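Local atomic coordinates of regulatory protein YycH-like domain-containing protein (Eubacterium rectale, PDB entry 5COZ), a protein that is of unknown function but resembles the YycH regulatory proteins and, as a predicted lipoprotein, probably works at the outer face of the cell membrane. Residues Tyr58-Lys63 and Tyr262-Thr267; Asp219-Pro224 and Leu303-Phe308; Ile317-Val322 and Asp348-Glu353; Gly62-Ile67 and Glu313-Lys318. One frame throughout, in Å; residues are numbered along the deposited sequence.

Interaction 1 of 4, residues Tyr58-Lys63 and Tyr262-Thr267; sequences YVKSGK and YDWVET
K63 meets two successive residues of strand 262-272 through its backbone. K63 O takes the N-H of V265 at 2.8 Å (163° at the hydrogen) and, more weakly, that of E266, while K63 N returns a bond of 2.9 Å to E266 O. One residue thus faces two, a classic beta bulge. Beside the bulge K63 and E266 lie side by side, their CG atoms 4.0 Å apart, but the rest of the lysine runs off to salt bridges with D316 and D310. The other large group is W264. Its CG is anti to the backbone N (chi1 -173°), and the six-membered end of the indole approaches K60-G62, where CH2 lies 3.9 Å from K60 CB; the two side chains cross at about a right angle. E266 O stands over one face of the indole, 3.3 Å above the plane and toward the rim, and T267 OG1 lies at its edge, in plane. The same E266 O is 3.0 Å from G62 CA. K60 carries the polar end of the contact, NZ donating to T267 OG1 over 3.1 Å after a bend at chi4 (-73°). In the next shell Y221 meets W264 edge-to-face and also touches K60. With one strong and one weak donor, K63 O is held at the bulge, and the K60-T267 bond is a separate side-chain link beside the non-hydrogen-bonded pair of G62 and T267.

Interaction 2 of 4, residues Asp219-Pro224 and Leu303-Phe308; sequences DVYGIP and LEYMLF
Y305 lays its ring against V220 and I223 of the 219-224 hairpin, with CD2 3.6 Å from I223 CB and 3.7 Å from V220 CG1. The isoleucine approaches the ring obliquely, whereas V220 O lies at the ring edge, in plane, 3.3 Å from Y305 CE2. That carbonyl also accepts the N-H of I223, one of two backbone bonds closing the type I' turn from V220 to I223. V220 CG1 sits between its backbone N and carbonyl carbon (chi1 66°), which puts it against CD2 of Y305, the side chains crossing at about a right angle. Further along, I223 CD1 reaches L303 CD2 at 3.9 Å, and I223 CG2 rests on the peptide joining E304 to Y305. A nearly straight bond of 2.8 Å from Y305 N to P224 O (170° at the hydrogen) ties the two backbones together. The tyrosine hydroxyl passes beyond the hairpin to bond K60 O, and E304 turns its carboxylate to S302, Y324 and R227. G222 has phi 76°, and Y221 before it is left-handed too, as a type I' turn requires. The contact is a tight two-residue beta-hairpin whose two arms, beside the turn, pack on strand 295-311.

Interaction 3 of 4, residues Ile317-Val322 and Asp348-Glu353; sequences IKPVWV and DAYTGE
An Asx turn at D348, where strand 338-348 ends, packs its following residues onto strand 314-330. D348 and V320 form an antiparallel non-hydrogen-bonded pair, CA to CA 4.7 Å, and the chain turns away directly after it. D348 OD1 is gripped by two N-H groups: that of Y350 at 2.8 Å, nearly along the C-O axis, and that of T351 from well above the carboxylate plane. Across the contact A349 N donates to P319 O over 3.0 Å, and the carbonyl has a second donor in a water that also bonds D348 OD1 weakly. The A349 methyl wedges between two side chains of the strand, with CB 3.8 Å from P319 CB and 3.7 Å from W321 CD1. Y350 then covers the proline: P319 CG stands over one face of its ring in a CH-pi contact, 3.9 Å from the centroid and offset toward the rim. P319 CD is also 3.5 Å from the phenol oxygen of Y350, which bonds S61 OG and V59 O on the neighbouring strand. K318 NZ and D348 OD2 are 4.2 Å apart, beyond a salt bridge, and a second water joins them, accepting from the lysine and donating to the carboxylate. W321 NE1 is held separately by L274 O. A bond from G352 N to D348 O and one from E353 N to T351 OG1, an ST turn, close the loop on itself. Helical angles at 349-351 and the positive phi of G352 complete a compact turn, typical of an Asx motif followed by an ST turn.

Interaction 4 of 4, residues Gly62-Ile67 and Glu313-Lys318; sequences GKVKAI and ETYDIK
Strands 62-66 and 314-318 run antiparallel at 137°, their axes 4.5 Å apart, with backbone bonds in both directions at G62-I317 and V64-Y315 and a further one from A66 N to E313 O at 2.9 Å. On one face, V64 CG1 touches I317 CG2 at 3.7 Å and V64 CG2 touches Y315 CB, each pair of side chains crossing at about a right angle. I317 CG2 also lies against G62 C, 3.5 Å away. The Y315 ring turns its edge to A66 CB, 3.9 Å from CE1, and has edge-to-face neighbours in Y237 and Y262. The other face is polar. K63 bends at chi2 (-81°) and runs alongside D316, forming a salt bridge in which NZ meets OD1 at 2.8 Å on the syn side, 31° out of the carboxylate plane. A water donates to both D316 OD1 and G62 O, and another links K65 NZ with T314 OG1. The pairing has an apolar face of V64, Y315 and I317 and a charged, hydrated one of K63, D316, K65 and T314. With D310 as a second acid partner, K63 is probably kept protonated.

In the fold
From the N terminus, strand 58-66 comes first and takes part in two contacts. Interaction 1 closes a loop of 198 residues onto strand 262-272, and interaction 4 a longer one of 245 onto strand 314-330; the two share G62 and K63, setting strand 58-66 between its two neighbours. Interaction 2 joins 219-224 to 303-308 across 78 residues; it crosses interaction 1 along the chain and nests inside the loop of interaction 4, bringing the antiparallel sheet against the mixed one. Interaction 3 follows in series after 1 and 2, closing a loop of 25 residues; it begins on I317 and K318, where interaction 4 ends, and fastens the turn after strand 338-348.

Interaction 1 of 4, residues Tyr58-Lys63 and Tyr262-Thr267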
# COMPACT_ATOMS: atom_id res chain seq x y z
N TYR A 58 -22.93 0.72 -3.89
CA TYR A 58 -23.07 0.75 -5.35
C TYR A 58 -21.77 1.28 -5.93
O TYR A 58 -21.40 2.44 -5.67
CB TYR A 58 -24.24 1.64 -5.75
CG TYR A 58 -25.55 0.93 -5.57
CD1 TYR A 58 -26.16 0.86 -4.32
CD2 TYR A 58 -26.16 0.27 -6.64
CE1 TYR A 58 -27.38 0.19 -4.15
CE2 TYR A 58 -27.37 -0.41 -6.47
CZ TYR A 58 -27.97 -0.45 -5.23
OH TYR A 58 -29.14 -1.14 -5.07
N VAL A 59 -21.04 0.40 -6.63
CA VAL A 59 -19.68 0.71 -7.08
C VAL A 59 -19.55 0.51 -8.57
O VAL A 59 -20.05 -0.49 -9.12
CB VAL A 59 -18.67 -0.20 -6.32
CG1 VAL A 59 -17.22 0.04 -6.77
CG2 VAL A 59 -18.78 0.02 -4.82
N LYS A 60 -18.89 1.47 -9.21
CA LYS A 60 -18.61 1.41 -10.64
C LYS A 60 -17.44 0.51 -10.96
O LYS A 60 -16.48 0.45 -10.20
CB LYS A 60 -18.19 2.80 -11.16
CG LYS A 60 -19.26 3.86 -11.06
CD LYS A 60 -18.58 5.21 -11.39
CE LYS A 60 -19.56 6.33 -11.54
NZ LYS A 60 -20.32 6.20 -12.82
N SER A 61 -17.53 -0.18 -12.10
CA SER A 61 -16.40 -0.78 -12.77
C SER A 61 -16.11 0.10 -13.95
O SER A 61 -16.98 0.84 -14.42
CB SER A 61 -16.71 -2.19 -13.24
OG SER A 61 -16.85 -3.02 -12.10
N GLY A 62 -14.89 0.02 -14.45
CA GLY A 62 -14.58 0.87 -15.60
C GLY A 62 -13.31 0.48 -16.30
O GLY A 62 -12.81 -0.64 -16.17
N LYS A 63 -12.87 1.40 -17.14
CA LYS A 63 -11.60 1.30 -17.85
C LYS A 63 -10.76 2.46 -17.41
O LYS A 63 -11.29 3.58 -17.27
CB LYS A 63 -11.79 1.38 -19.37
CG LYS A 63 -12.70 0.33 -19.99
CD LYS A 63 -12.00 -0.97 -20.21
CE LYS A 63 -12.83 -1.86 -21.10
NZ LYS A 63 -12.25 -3.22 -21.11
N TYR A 262 -3.26 5.90 -12.48
CA TYR A 262 -4.20 5.59 -13.55
C TYR A 262 -5.18 6.70 -13.73
O TYR A 262 -5.52 7.41 -12.78
CB TYR A 262 -4.94 4.28 -13.22
CG TYR A 262 -3.99 3.13 -12.99
CD1 TYR A 262 -3.48 2.40 -14.06
CD2 TYR A 262 -3.50 2.83 -11.71
CE1 TYR A 262 -2.54 1.39 -13.87
CE2 TYR A 262 -2.52 1.87 -11.52
CZ TYR A 262 -2.06 1.12 -12.60
OH TYR A 262 -1.13 0.11 -12.45
N ASP A 263 -5.64 6.88 -14.98
CA ASP A 263 -6.62 7.91 -15.33
C ASP A 263 -7.92 7.22 -15.75
O ASP A 263 -7.93 6.42 -16.68
CB ASP A 263 -6.09 8.82 -16.47
CG ASP A 263 -6.93 10.06 -16.72
OD1 ASP A 263 -7.39 10.65 -15.77
OD2 ASP A 263 -7.16 10.40 -17.91
N TRP A 264 -9.02 7.55 -15.07
CA TRP A 264 -10.33 6.96 -15.39
C TRP A 264 -10.78 7.37 -16.80
O TRP A 264 -10.89 8.57 -17.10
CB TRP A 264 -11.35 7.43 -14.37
CG TRP A 264 -12.70 6.76 -14.50
CD1 TRP A 264 -13.75 7.17 -15.27
CD2 TRP A 264 -13.16 5.63 -13.76
NE1 TRP A 264 -14.83 6.34 -15.09
CE2 TRP A 264 -14.50 5.39 -14.16
CE3 TRP A 264 -12.58 4.79 -12.79
CZ2 TRP A 264 -15.26 4.35 -13.61
CZ3 TRP A 264 -13.35 3.77 -12.24
CH2 TRP A 264 -14.67 3.56 -12.64
N VAL A 265 -11.15 6.38 -17.63
CA VAL A 265 -11.59 6.70 -18.98
C VAL A 265 -13.12 6.61 -19.08
O VAL A 265 -13.78 7.51 -19.64
CB VAL A 265 -10.91 5.75 -20.00
CG1 VAL A 265 -11.50 5.88 -21.42
CG2 VAL A 265 -9.40 6.01 -20.01
N GLU A 266 -13.70 5.51 -18.54
CA GLU A 266 -15.15 5.32 -18.65
C GLU A 266 -15.66 4.28 -17.66
O GLU A 266 -14.92 3.39 -17.24
CB GLU A 266 -15.56 4.89 -20.08
CG GLU A 266 -14.97 3.58 -20.54
CD GLU A 266 -15.18 3.32 -22.03
OE1 GLU A 266 -16.34 3.30 -22.48
OE2 GLU A 266 -14.16 3.14 -22.74
N THR A 267 -16.96 4.38 -17.37
CA THR A 267 -17.68 3.41 -16.56
C THR A 267 -18.15 2.31 -17.50
O THR A 267 -18.73 2.62 -18.55
CB THR A 267 -18.88 4.08 -15.87
OG1 THR A 267 -18.38 5.13 -15.04
CG2 THR A 267 -19.69 3.10 -15.02

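Interaction 2 of 4, residues Asp219-Pro224 and Leu303-Phe308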
# COMPACT_ATOMS: atom_id res chain seq x y z
N ASP A 219 -6.57 6.81 -4.95
CA ASP A 219 -7.87 6.22 -5.09
C ASP A 219 -8.70 6.86 -6.19
O ASP A 219 -8.28 7.85 -6.81
CB ASP A 219 -8.61 6.36 -3.73
CG ASP A 219 -9.03 7.74 -3.27
OD1 ASP A 219 -8.44 8.75 -3.73
OD2 ASP A 219 -9.94 7.82 -2.40
N VAL A 220 -9.88 6.29 -6.42
CA VAL A 220 -10.86 6.83 -7.37
C VAL A 220 -12.22 6.41 -6.80
O VAL A 220 -12.33 5.31 -6.25
CB VAL A 220 -10.57 6.40 -8.84
CG1 VAL A 220 -10.73 4.90 -9.05
CG2 VAL A 220 -11.43 7.19 -9.83
N TYR A 221 -13.20 7.32 -6.79
CA TYR A 221 -14.52 7.07 -6.18
C TYR A 221 -14.37 6.61 -4.72
O TYR A 221 -15.17 5.82 -4.21
CB TYR A 221 -15.36 6.09 -7.01
CG TYR A 221 -15.64 6.67 -8.38
CD1 TYR A 221 -16.46 7.78 -8.52
CD2 TYR A 221 -15.05 6.14 -9.52
CE1 TYR A 221 -16.66 8.38 -9.77
CE2 TYR A 221 -15.26 6.70 -10.77
CZ TYR A 221 -16.06 7.82 -10.89
OH TYR A 221 -16.25 8.39 -12.12
N GLY A 222 -13.34 7.15 -4.06
CA GLY A 222 -13.10 6.87 -2.65
C GLY A 222 -12.50 5.52 -2.32
O GLY A 222 -12.31 5.23 -1.14
N ILE A 223 -12.17 4.72 -3.34
CA ILE A 223 -11.69 3.35 -3.15
C ILE A 223 -10.27 3.27 -3.67
O ILE A 223 -10.01 3.69 -4.82
CB ILE A 223 -12.66 2.36 -3.86
CG1 ILE A 223 -14.04 2.45 -3.20
CG2 ILE A 223 -12.08 0.93 -3.80
CD1 ILE A 223 -15.15 1.68 -3.97
N PRO A 224 -9.34 2.76 -2.86
CA PRO A 224 -7.94 2.72 -3.30
C PRO A 224 -7.67 1.64 -4.33
O PRO A 224 -8.28 0.55 -4.27
CB PRO A 224 -7.16 2.43 -2.01
CG PRO A 224 -8.11 1.57 -1.20
CD PRO A 224 -9.50 2.19 -1.50
N LEU A 303 -11.96 -3.15 1.01
CA LEU A 303 -12.59 -2.90 -0.29
C LEU A 303 -11.59 -2.16 -1.15
O LEU A 303 -11.14 -1.07 -0.75
CB LEU A 303 -13.89 -2.09 -0.11
CG LEU A 303 -14.56 -1.61 -1.38
CD1 LEU A 303 -14.98 -2.81 -2.27
CD2 LEU A 303 -15.78 -0.72 -1.00
N GLU A 304 -11.23 -2.73 -2.30
CA GLU A 304 -10.20 -2.12 -3.13
C GLU A 304 -10.58 -2.20 -4.59
O GLU A 304 -11.46 -2.97 -4.96
CB GLU A 304 -8.83 -2.80 -2.92
CG GLU A 304 -8.45 -2.84 -1.43
CD GLU A 304 -7.10 -3.43 -1.09
OE1 GLU A 304 -6.42 -3.92 -2.02
OE2 GLU A 304 -6.77 -3.50 0.12
N TYR A 305 -9.89 -1.42 -5.44
CA TYR A 305 -10.08 -1.51 -6.87
C TYR A 305 -8.91 -2.26 -7.48
O TYR A 305 -7.77 -1.78 -7.43
CB TYR A 305 -10.14 -0.09 -7.49
CG TYR A 305 -11.53 0.48 -7.69
CD1 TYR A 305 -12.52 -0.25 -8.35
CD2 TYR A 305 -11.83 1.78 -7.31
CE1 TYR A 305 -13.77 0.31 -8.63
CE2 TYR A 305 -13.07 2.35 -7.60
CZ TYR A 305 -14.03 1.62 -8.26
OH TYR A 305 -15.25 2.20 -8.56
N MSE A 306 -9.20 -3.41 -8.08
CA MSE A 306 -8.15 -4.18 -8.73
C MSE A 306 -8.10 -3.82 -10.21
O MSE A 306 -9.15 -3.62 -10.83
CB MSE A 306 -8.38 -5.68 -8.55
CG MSE A 306 -7.24 -6.50 -9.14
SE MSE A 306 -7.25 -8.32 -8.50
CE MSE A 306 -6.40 -8.01 -6.81
N LEU A 307 -6.87 -3.73 -10.73
CA LEU A 307 -6.67 -3.50 -12.15
C LEU A 307 -6.33 -4.77 -12.87
O LEU A 307 -5.51 -5.57 -12.40
CB LEU A 307 -5.58 -2.50 -12.38
CG LEU A 307 -5.81 -1.11 -11.86
CD1 LEU A 307 -4.94 -0.25 -12.52
CD2 LEU A 307 -7.17 -0.58 -12.23
N PHE A 308 -6.97 -4.95 -14.05
CA PHE A 308 -6.73 -6.13 -14.88
C PHE A 308 -6.28 -5.65 -16.23
O PHE A 308 -7.02 -4.90 -16.90
CB PHE A 308 -8.02 -6.97 -14.98
CG PHE A 308 -8.54 -7.47 -13.66
CD1 PHE A 308 -8.08 -8.67 -13.12
CD2 PHE A 308 -9.45 -6.72 -12.92
CE1 PHE A 308 -8.56 -9.13 -11.90
CE2 PHE A 308 -9.94 -7.18 -11.71
CZ PHE A 308 -9.50 -8.39 -11.21

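Interaction 3 of 4, residues Ile317-Val322 and Asp348-Glu353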
# COMPACT_ATOMS: atom_id res chain seq x y z
N ILE A 317 -10.94 -1.83 -14.35
CA ILE A 317 -10.87 -1.54 -12.92
C ILE A 317 -12.16 -2.06 -12.29
O ILE A 317 -13.25 -1.70 -12.74
CB ILE A 317 -10.62 -0.04 -12.65
CG1 ILE A 317 -10.48 0.24 -11.14
CG2 ILE A 317 -11.63 0.93 -13.32
CD1 ILE A 317 -9.93 1.63 -10.80
N LYS A 318 -12.03 -3.00 -11.32
CA LYS A 318 -13.22 -3.63 -10.75
C LYS A 318 -13.05 -3.74 -9.26
O LYS A 318 -11.92 -3.97 -8.79
CB LYS A 318 -13.42 -5.05 -11.35
CG LYS A 318 -13.65 -5.01 -12.87
CD LYS A 318 -13.90 -6.41 -13.46
CE LYS A 318 -15.30 -6.91 -13.10
NZ LYS A 318 -15.51 -8.32 -13.54
N PRO A 319 -14.14 -3.62 -8.48
CA PRO A 319 -13.97 -3.71 -7.03
C PRO A 319 -13.78 -5.14 -6.57
O PRO A 319 -14.41 -6.08 -7.10
CB PRO A 319 -15.30 -3.15 -6.49
CG PRO A 319 -16.32 -3.50 -7.57
CD PRO A 319 -15.54 -3.31 -8.86
N VAL A 320 -12.95 -5.28 -5.55
CA VAL A 320 -12.67 -6.56 -4.91
C VAL A 320 -12.72 -6.38 -3.40
O VAL A 320 -12.45 -5.28 -2.89
CB VAL A 320 -11.29 -7.16 -5.34
CG1 VAL A 320 -11.30 -7.52 -6.82
CG2 VAL A 320 -10.10 -6.24 -5.01
N TRP A 321 -13.04 -7.46 -2.69
CA TRP A 321 -12.83 -7.56 -1.25
C TRP A 321 -11.57 -8.38 -1.03
O TRP A 321 -11.48 -9.50 -1.55
CB TRP A 321 -14.03 -8.24 -0.57
CG TRP A 321 -15.23 -7.37 -0.40
CD1 TRP A 321 -16.43 -7.50 -1.03
CD2 TRP A 321 -15.40 -6.32 0.57
NE1 TRP A 321 -17.33 -6.58 -0.55
CE2 TRP A 321 -16.73 -5.86 0.46
CE3 TRP A 321 -14.54 -5.72 1.51
CZ2 TRP A 321 -17.24 -4.83 1.26
CZ3 TRP A 321 -15.05 -4.71 2.32
CH2 TRP A 321 -16.38 -4.27 2.19
N VAL A 322 -10.59 -7.80 -0.33
CA VAL A 322 -9.33 -8.49 -0.05
C VAL A 322 -9.33 -8.87 1.41
O VAL A 322 -9.64 -8.03 2.26
CB VAL A 322 -8.09 -7.61 -0.38
CG1 VAL A 322 -6.82 -8.46 -0.23
CG2 VAL A 322 -8.19 -7.06 -1.80
N ASP A 348 -14.14 -11.23 -5.99
CA ASP A 348 -14.88 -10.28 -6.82
C ASP A 348 -15.93 -9.63 -5.89
O ASP A 348 -16.70 -10.35 -5.22
CB ASP A 348 -15.52 -11.05 -7.99
CG ASP A 348 -16.41 -10.24 -8.92
OD1 ASP A 348 -17.14 -9.34 -8.43
OD2 ASP A 348 -16.44 -10.57 -10.13
N ALA A 349 -15.96 -8.27 -5.80
CA ALA A 349 -16.86 -7.68 -4.79
C ALA A 349 -18.33 -7.79 -5.17
O ALA A 349 -19.17 -7.73 -4.27
CB ALA A 349 -16.50 -6.23 -4.53
N TYR A 350 -18.65 -7.95 -6.46
CA TYR A 350 -20.04 -8.09 -6.87
C TYR A 350 -20.53 -9.50 -6.67
O TYR A 350 -21.65 -9.68 -6.19
CB TYR A 350 -20.25 -7.76 -8.36
CG TYR A 350 -19.82 -6.37 -8.79
CD1 TYR A 350 -20.43 -5.23 -8.27
CD2 TYR A 350 -18.85 -6.21 -9.77
CE1 TYR A 350 -20.06 -3.95 -8.71
CE2 TYR A 350 -18.46 -4.95 -10.20
CZ TYR A 350 -19.12 -3.83 -9.71
OH TYR A 350 -18.69 -2.60 -10.17
N THR A 351 -19.75 -10.49 -7.12
CA THR A 351 -20.25 -11.86 -7.14
C THR A 351 -19.81 -12.72 -5.99
O THR A 351 -20.43 -13.76 -5.77
CB THR A 351 -19.83 -12.55 -8.45
OG1 THR A 351 -18.40 -12.76 -8.43
CG2 THR A 351 -20.25 -11.79 -9.71
N GLY A 352 -18.74 -12.34 -5.30
CA GLY A 352 -18.16 -13.17 -4.26
C GLY A 352 -17.29 -14.30 -4.81
O GLY A 352 -16.85 -15.14 -4.05
N GLU A 353 -17.06 -14.33 -6.15
CA GLU A 353 -16.14 -15.32 -6.75
C GLU A 353 -14.79 -15.21 -6.05
O GLU A 353 -14.22 -14.12 -6.01
CB GLU A 353 -15.95 -15.03 -8.24
CG GLU A 353 -14.89 -15.93 -8.88
CD GLU A 353 -14.63 -15.70 -10.36
OE1 GLU A 353 -15.30 -14.84 -10.98
OE2 GLU A 353 -13.72 -16.38 -10.90
O HOH W 1 -17.90 -9.34 -11.97
O HOH W 2 -15.44 -7.20 -9.42

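Interaction 4 of 4, residues Gly62-Ile67 and Glu313-Lys318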
# COMPACT_ATOMS: atom_id res chain seq x y z
N GLY A 62 -14.89 0.02 -14.45
CA GLY A 62 -14.58 0.87 -15.60
C GLY A 62 -13.31 0.48 -16.30
O GLY A 62 -12.81 -0.64 -16.17
N LYS A 63 -12.87 1.40 -17.14
CA LYS A 63 -11.60 1.30 -17.85
C LYS A 63 -10.76 2.46 -17.41
O LYS A 63 -11.29 3.58 -17.27
CB LYS A 63 -11.79 1.38 -19.37
CG LYS A 63 -12.70 0.33 -19.99
CD LYS A 63 -12.00 -0.97 -20.21
CE LYS A 63 -12.83 -1.86 -21.10
NZ LYS A 63 -12.25 -3.22 -21.11
N VAL A 64 -9.46 2.23 -17.22
CA VAL A 64 -8.50 3.29 -16.89
C VAL A 64 -7.32 3.16 -17.81
O VAL A 64 -7.07 2.08 -18.36
CB VAL A 64 -7.99 3.24 -15.41
CG1 VAL A 64 -9.14 3.40 -14.40
CG2 VAL A 64 -7.21 1.96 -15.14
N LYS A 65 -6.57 4.24 -17.96
CA LYS A 65 -5.33 4.24 -18.72
C LYS A 65 -4.20 4.48 -17.78
O LYS A 65 -4.31 5.31 -16.88
CB LYS A 65 -5.35 5.35 -19.80
CG LYS A 65 -6.09 4.98 -21.06
CD LYS A 65 -5.81 6.02 -22.16
CE LYS A 65 -6.39 5.60 -23.49
NZ LYS A 65 -7.86 5.86 -23.57
N ALA A 66 -3.08 3.82 -18.00
CA ALA A 66 -1.90 4.09 -17.21
C ALA A 66 -1.44 5.53 -17.42
O ALA A 66 -1.50 6.03 -18.55
CB ALA A 66 -0.78 3.14 -17.65
N ILE A 67 -1.01 6.19 -16.34
CA ILE A 67 -0.39 7.51 -16.42
C ILE A 67 1.09 7.24 -16.64
O ILE A 67 1.72 6.55 -15.83
CB ILE A 67 -0.69 8.39 -15.18
CG1 ILE A 67 -2.20 8.73 -15.14
CG2 ILE A 67 0.15 9.71 -15.21
CD1 ILE A 67 -2.71 9.35 -13.89
N GLU A 313 -2.16 -0.21 -22.91
CA GLU A 313 -1.96 0.52 -21.63
C GLU A 313 -3.30 0.87 -20.93
O GLU A 313 -3.31 1.69 -20.00
CB GLU A 313 -1.07 1.78 -21.76
CG GLU A 313 0.07 1.76 -22.78
CD GLU A 313 1.01 0.57 -22.78
OE1 GLU A 313 1.50 0.18 -21.70
OE2 GLU A 313 1.28 0.04 -23.89
N THR A 314 -4.42 0.24 -21.36
CA THR A 314 -5.74 0.33 -20.72
C THR A 314 -5.92 -0.92 -19.79
O THR A 314 -5.42 -2.02 -20.07
CB THR A 314 -6.87 0.46 -21.78
OG1 THR A 314 -6.70 1.69 -22.48
CG2 THR A 314 -8.29 0.44 -21.17
N TYR A 315 -6.64 -0.71 -18.69
CA TYR A 315 -6.92 -1.76 -17.73
C TYR A 315 -8.37 -1.73 -17.37
O TYR A 315 -8.95 -0.64 -17.33
CB TYR A 315 -6.11 -1.48 -16.42
CG TYR A 315 -4.61 -1.43 -16.58
CD1 TYR A 315 -3.99 -0.32 -17.15
CD2 TYR A 315 -3.81 -2.47 -16.14
CE1 TYR A 315 -2.61 -0.28 -17.32
CE2 TYR A 315 -2.43 -2.43 -16.27
CZ TYR A 315 -1.83 -1.34 -16.90
OH TYR A 315 -0.46 -1.26 -17.04
N ASP A 316 -8.96 -2.87 -17.03
CA ASP A 316 -10.29 -2.90 -16.44
C ASP A 316 -10.09 -2.64 -14.96
O ASP A 316 -9.14 -3.18 -14.37
CB ASP A 316 -10.95 -4.26 -16.63
CG ASP A 316 -11.45 -4.44 -18.05
OD1 ASP A 316 -12.47 -3.82 -18.40
OD2 ASP A 316 -10.82 -5.22 -18.80
N ILE A 317 -10.94 -1.83 -14.35
CA ILE A 317 -10.87 -1.54 -12.92
C ILE A 317 -12.16 -2.06 -12.29
O ILE A 317 -13.25 -1.70 -12.74
CB ILE A 317 -10.62 -0.04 -12.65
CG1 ILE A 317 -10.48 0.24 -11.14
CG2 ILE A 317 -11.63 0.93 -13.32
CD1 ILE A 317 -9.93 1.63 -10.80
N LYS A 318 -12.03 -3.00 -11.32
CA LYS A 318 -13.22 -3.63 -10.75
C LYS A 318 -13.05 -3.74 -9.26
O LYS A 318 -11.92 -3.97 -8.79
CB LYS A 318 -13.42 -5.05 -11.35
CG LYS A 318 -13.65 -5.01 -12.87
CD LYS A 318 -13.90 -6.41 -13.46
CE LYS A 318 -15.30 -6.91 -13.10
NZ LYS A 318 -15.51 -8.32 -13.54
O HOH W 3 -14.27 -2.98 -16.46
O HOH W 4 -9.08 3.63 -22.49